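Local coordinates for enterotoxin type A (PDB 1DYQ), which acts as a superantigen that activates host T cells by binding MHC class II, partly through a zinc ion, and T-cell receptors, and causes staphylococcal food poisoning, at residues 135-140 with 166-171. The protein carries 3 engineered substitutions. Residues are numbered along the deposited sequence; the frame is centred on the assembly and turned at random.
Sequences KQNTVP and EKYNLY
In Asn137 and Tyr168 alike, CG stands anti to the carbonyl carbon and beside the backbone N (chi1 -73° and -58°), and in these conformations the amide of one reaches the phenol of the other. Tyr168 reaches from the last turn of helix 153-168 across to Asn137. Its OH donates a hydrogen bond to Asn137 OD1 at 2.8 Å. The hydroxyl lies in the carbonyl plane of the amide and uses a lone pair of OD1. Amide and ring are nearly coplanar, 10° apart, and OD1 lies at the ring edge, near its plane. OD1 lies 3.6 Å from Tyr168 CZ, and Asn137 CB comes within 3.5 Å of the hydroxyl oxygen.

The other end of the amide is tied back to its own strand. Asn137 ND2 donates to Gln136 O at 3.2 Å, from above the plane of the Gln136 carbonyl, off its lone pairs. Bonds at both ends favour the amide rotation that turns OD1 to the tyrosine, although the one from ND2 is poorly directed. A water donates to Tyr168 OH at 2.7 Å and to Thr138 O at 3.0 Å. It thus makes a second link from the phenol to the segment 135-140. The hydroxyl gives one bond and receives another. Lys167 CG lies over one face of the ring, toward its rim.

This is a small polar bridge at the surface of the beta-grasp domain, away from the zinc site. Tyr168 is the last helical residue; Asn169, with positive phi, turns the chain away. Strand 135-137 pairs antiparallel with strand 119-132, through backbone bonds between Asn137 and Leu130. Leu130 also touches Tyr168 and Val139, while Val139 and Pro140 rest on Tyr163, so the C-terminal part of helix 153-168 is joined to the segment 135-140 and to strand 119-132.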
ATOM      1  N   LYS A 135      -6.204 -23.249   8.525  1.00 22.26           N
ATOM      2  CA  LYS A 135      -6.978 -23.070   9.764  1.00 23.80           C
ATOM      3  C   LYS A 135      -7.269 -21.597   9.989  1.00 24.99           C
ATOM      4  O   LYS A 135      -6.326 -20.791   9.996  1.00 21.00           O
ATOM      5  CB  LYS A 135      -6.236 -23.674  10.945  1.00 28.43           C
ATOM      6  CG  LYS A 135      -6.601 -23.158  12.310  1.00 31.84           C
ATOM      7  CD  LYS A 135      -8.077 -23.303  12.625  1.00 38.48           C
ATOM      8  CE  LYS A 135      -8.382 -22.802  14.039  1.00 40.15           C
ATOM      9  NZ  LYS A 135      -8.026 -23.844  15.049  1.00 44.47           N
ATOM     10  N   GLN A 136      -8.531 -21.240  10.202  1.00 24.00           N
ATOM     11  CA  GLN A 136      -8.844 -19.828  10.458  1.00 26.66           C
ATOM     12  C   GLN A 136      -8.204 -19.342  11.745  1.00 26.82           C
ATOM     13  O   GLN A 136      -8.165 -20.049  12.771  1.00 27.70           O
ATOM     14  CB  GLN A 136     -10.344 -19.595  10.453  1.00 29.30           C
ATOM     15  CG  GLN A 136     -10.747 -18.122  10.458  1.00 34.83           C
ATOM     16  CD  GLN A 136     -12.104 -17.880   9.841  1.00 36.78           C
ATOM     17  OE1 GLN A 136     -12.911 -18.801   9.682  1.00 38.11           O
ATOM     18  NE2 GLN A 136     -12.381 -16.634   9.459  1.00 37.38           N
ATOM     19  N   ASN A 137      -7.643 -18.135  11.713  1.00 25.12           N
ATOM     20  CA  ASN A 137      -7.116 -17.483  12.904  1.00 24.81           C
ATOM     21  C   ASN A 137      -7.936 -16.195  13.140  1.00 25.09           C
ATOM     22  O   ASN A 137      -8.226 -15.493  12.163  1.00 25.10           O
ATOM     23  CB  ASN A 137      -5.661 -17.103  12.791  1.00 27.22           C
ATOM     24  CG  ASN A 137      -4.647 -18.200  12.855  1.00 31.69           C
ATOM     25  OD1 ASN A 137      -3.441 -17.950  12.639  1.00 31.35           O
ATOM     26  ND2 ASN A 137      -5.053 -19.422  13.163  1.00 29.34           N
ATOM     27  N   THR A 138      -8.197 -15.871  14.382  1.00 24.72           N
ATOM     28  CA  THR A 138      -8.910 -14.653  14.727  1.00 26.90           C
ATOM     29  C   THR A 138      -8.043 -13.417  14.433  1.00 24.85           C
ATOM     30  O   THR A 138      -6.837 -13.470  14.623  1.00 26.85           O
ATOM     31  CB  THR A 138      -9.266 -14.617  16.233  1.00 32.58           C
ATOM     32  OG1 THR A 138      -9.890 -15.853  16.602  1.00 35.95           O
ATOM     33  CG2 THR A 138     -10.226 -13.471  16.517  1.00 35.32           C
ATOM     34  N   VAL A 139      -8.664 -12.404  13.838  1.00 24.68           N
ATOM     35  CA  VAL A 139      -7.957 -11.132  13.597  1.00 24.35           C
ATOM     36  C   VAL A 139      -8.787 -10.007  14.233  1.00 24.13           C
ATOM     37  O   VAL A 139      -9.974  -9.897  13.929  1.00 24.94           O
ATOM     38  CB  VAL A 139      -7.816 -10.835  12.091  1.00 21.92           C
ATOM     39  CG1 VAL A 139      -7.015  -9.534  11.907  1.00 21.57           C
ATOM     40  CG2 VAL A 139      -7.152 -11.972  11.351  1.00 19.97           C
ATOM     41  N   PRO A 140      -8.180  -9.228  15.102  1.00 24.51           N
ATOM     42  CA  PRO A 140      -8.881  -8.112  15.741  1.00 25.25           C
ATOM     43  C   PRO A 140      -9.600  -7.255  14.711  1.00 24.66           C
ATOM     44  O   PRO A 140      -9.019  -6.847  13.702  1.00 23.81           O
ATOM     45  CB  PRO A 140      -7.790  -7.345  16.442  1.00 24.60           C
ATOM     46  CG  PRO A 140      -6.665  -8.301  16.625  1.00 25.25           C
ATOM     47  CD  PRO A 140      -6.749  -9.262  15.457  1.00 24.51           C
ATOM     48  N   GLU A 166       3.820  -7.933  12.274  1.00 14.10           N
ATOM     49  CA  GLU A 166       3.765  -7.910  13.710  1.00 17.25           C
ATOM     50  C   GLU A 166       3.344  -9.270  14.291  1.00 19.04           C
ATOM     51  O   GLU A 166       3.965  -9.734  15.248  1.00 20.10           O
ATOM     52  CB  GLU A 166       2.750  -6.856  14.202  1.00 20.93           C
ATOM     53  CG  GLU A 166       2.852  -6.668  15.728  1.00 27.58           C
ATOM     54  CD  GLU A 166       4.236  -6.128  16.085  1.00 30.56           C
ATOM     55  OE1 GLU A 166       4.533  -4.993  15.671  1.00 32.10           O
ATOM     56  OE2 GLU A 166       5.018  -6.861  16.719  1.00 33.18           O
ATOM     57  N   LYS A 167       2.331  -9.859  13.690  1.00 17.63           N
ATOM     58  CA  LYS A 167       1.768 -11.110  14.241  1.00 18.41           C
ATOM     59  C   LYS A 167       2.480 -12.327  13.737  1.00 17.21           C
ATOM     60  O   LYS A 167       2.712 -13.273  14.556  1.00 19.82           O
ATOM     61  CB  LYS A 167       0.270 -11.155  13.940  1.00 20.73           C
ATOM     62  CG  LYS A 167      -0.424 -12.449  14.358  1.00 23.80           C
ATOM     63  CD  LYS A 167      -0.623 -12.483  15.865  1.00 29.68           C
ATOM     64  CE  LYS A 167      -1.590 -13.605  16.251  1.00 30.72           C
ATOM     65  NZ  LYS A 167      -2.029 -13.429  17.675  1.00 35.84           N
ATOM     66  N   TYR A 168       2.830 -12.432  12.479  1.00 15.81           N
ATOM     67  CA  TYR A 168       3.436 -13.594  11.886  1.00 15.85           C
ATOM     68  C   TYR A 168       4.871 -13.420  11.434  1.00 18.01           C
ATOM     69  O   TYR A 168       5.461 -14.395  10.917  1.00 18.57           O
ATOM     70  CB  TYR A 168       2.602 -14.073  10.666  1.00 17.50           C
ATOM     71  CG  TYR A 168       1.177 -14.401  11.055  1.00 20.95           C
ATOM     72  CD1 TYR A 168       0.898 -15.645  11.619  1.00 23.28           C
ATOM     73  CD2 TYR A 168       0.150 -13.471  10.960  1.00 19.24           C
ATOM     74  CE1 TYR A 168      -0.396 -15.953  12.021  1.00 22.21           C
ATOM     75  CE2 TYR A 168      -1.128 -13.768  11.374  1.00 20.68           C
ATOM     76  CZ  TYR A 168      -1.390 -15.021  11.908  1.00 22.54           C
ATOM     77  OH  TYR A 168      -2.666 -15.318  12.327  1.00 22.64           O
ATOM     78  N   ASN A 169       5.494 -12.265  11.649  1.00 15.75           N
ATOM     79  CA  ASN A 169       6.877 -12.050  11.183  1.00 16.43           C
ATOM     80  C   ASN A 169       7.017 -12.344   9.712  1.00 15.22           C
ATOM     81  O   ASN A 169       7.989 -12.895   9.200  1.00 15.89           O
ATOM     82  CB  ASN A 169       7.863 -12.928  11.989  1.00 17.11           C
ATOM     83  CG  ASN A 169       7.784 -12.663  13.463  1.00 23.00           C
ATOM     84  OD1 ASN A 169       7.702 -11.541  13.927  1.00 22.61           O
ATOM     85  ND2 ASN A 169       7.819 -13.752  14.258  1.00 27.55           N
ATOM     86  N   LEU A 170       6.077 -11.832   8.895  1.00 15.05           N
ATOM     87  CA  LEU A 170       5.970 -12.169   7.500  1.00 15.30           C
ATOM     88  C   LEU A 170       7.227 -12.024   6.675  1.00 13.48           C
ATOM     89  O   LEU A 170       7.608 -12.860   5.853  1.00 13.20           O
ATOM     90  CB  LEU A 170       4.833 -11.306   6.882  1.00 15.40           C
ATOM     91  CG  LEU A 170       4.533 -11.554   5.432  1.00 15.79           C
ATOM     92  CD1 LEU A 170       3.929 -12.944   5.175  1.00 16.28           C
ATOM     93  CD2 LEU A 170       3.567 -10.484   4.897  1.00 15.59           C
ATOM     94  N   TYR A 171       7.909 -10.867   6.872  1.00 14.01           N
ATOM     95  CA  TYR A 171       9.097 -10.581   6.083  1.00 13.97           C
ATOM     96  C   TYR A 171      10.371 -10.706   6.865  1.00 16.09           C
ATOM     97  O   TYR A 171      11.423 -10.187   6.465  1.00 16.85           O
ATOM     98  CB  TYR A 171       8.940  -9.240   5.363  1.00 14.09           C
ATOM     99  CG  TYR A 171       7.802  -9.178   4.369  1.00 11.62           C
ATOM    100  CD1 TYR A 171       7.671 -10.104   3.345  1.00 12.12           C
ATOM    101  CD2 TYR A 171       6.838  -8.176   4.482  1.00 12.41           C
ATOM    102  CE1 TYR A 171       6.620 -10.037   2.434  1.00 12.30           C
ATOM    103  CE2 TYR A 171       5.800  -8.092   3.559  1.00 12.23           C
ATOM    104  CZ  TYR A 171       5.700  -9.019   2.554  1.00 11.46           C
ATOM    105  OH  TYR A 171       4.662  -8.950   1.653  1.00 12.67           O
TER
HETATM  106  O   HOH W   1      -4.362 -13.381  12.972  1.00 25.01           O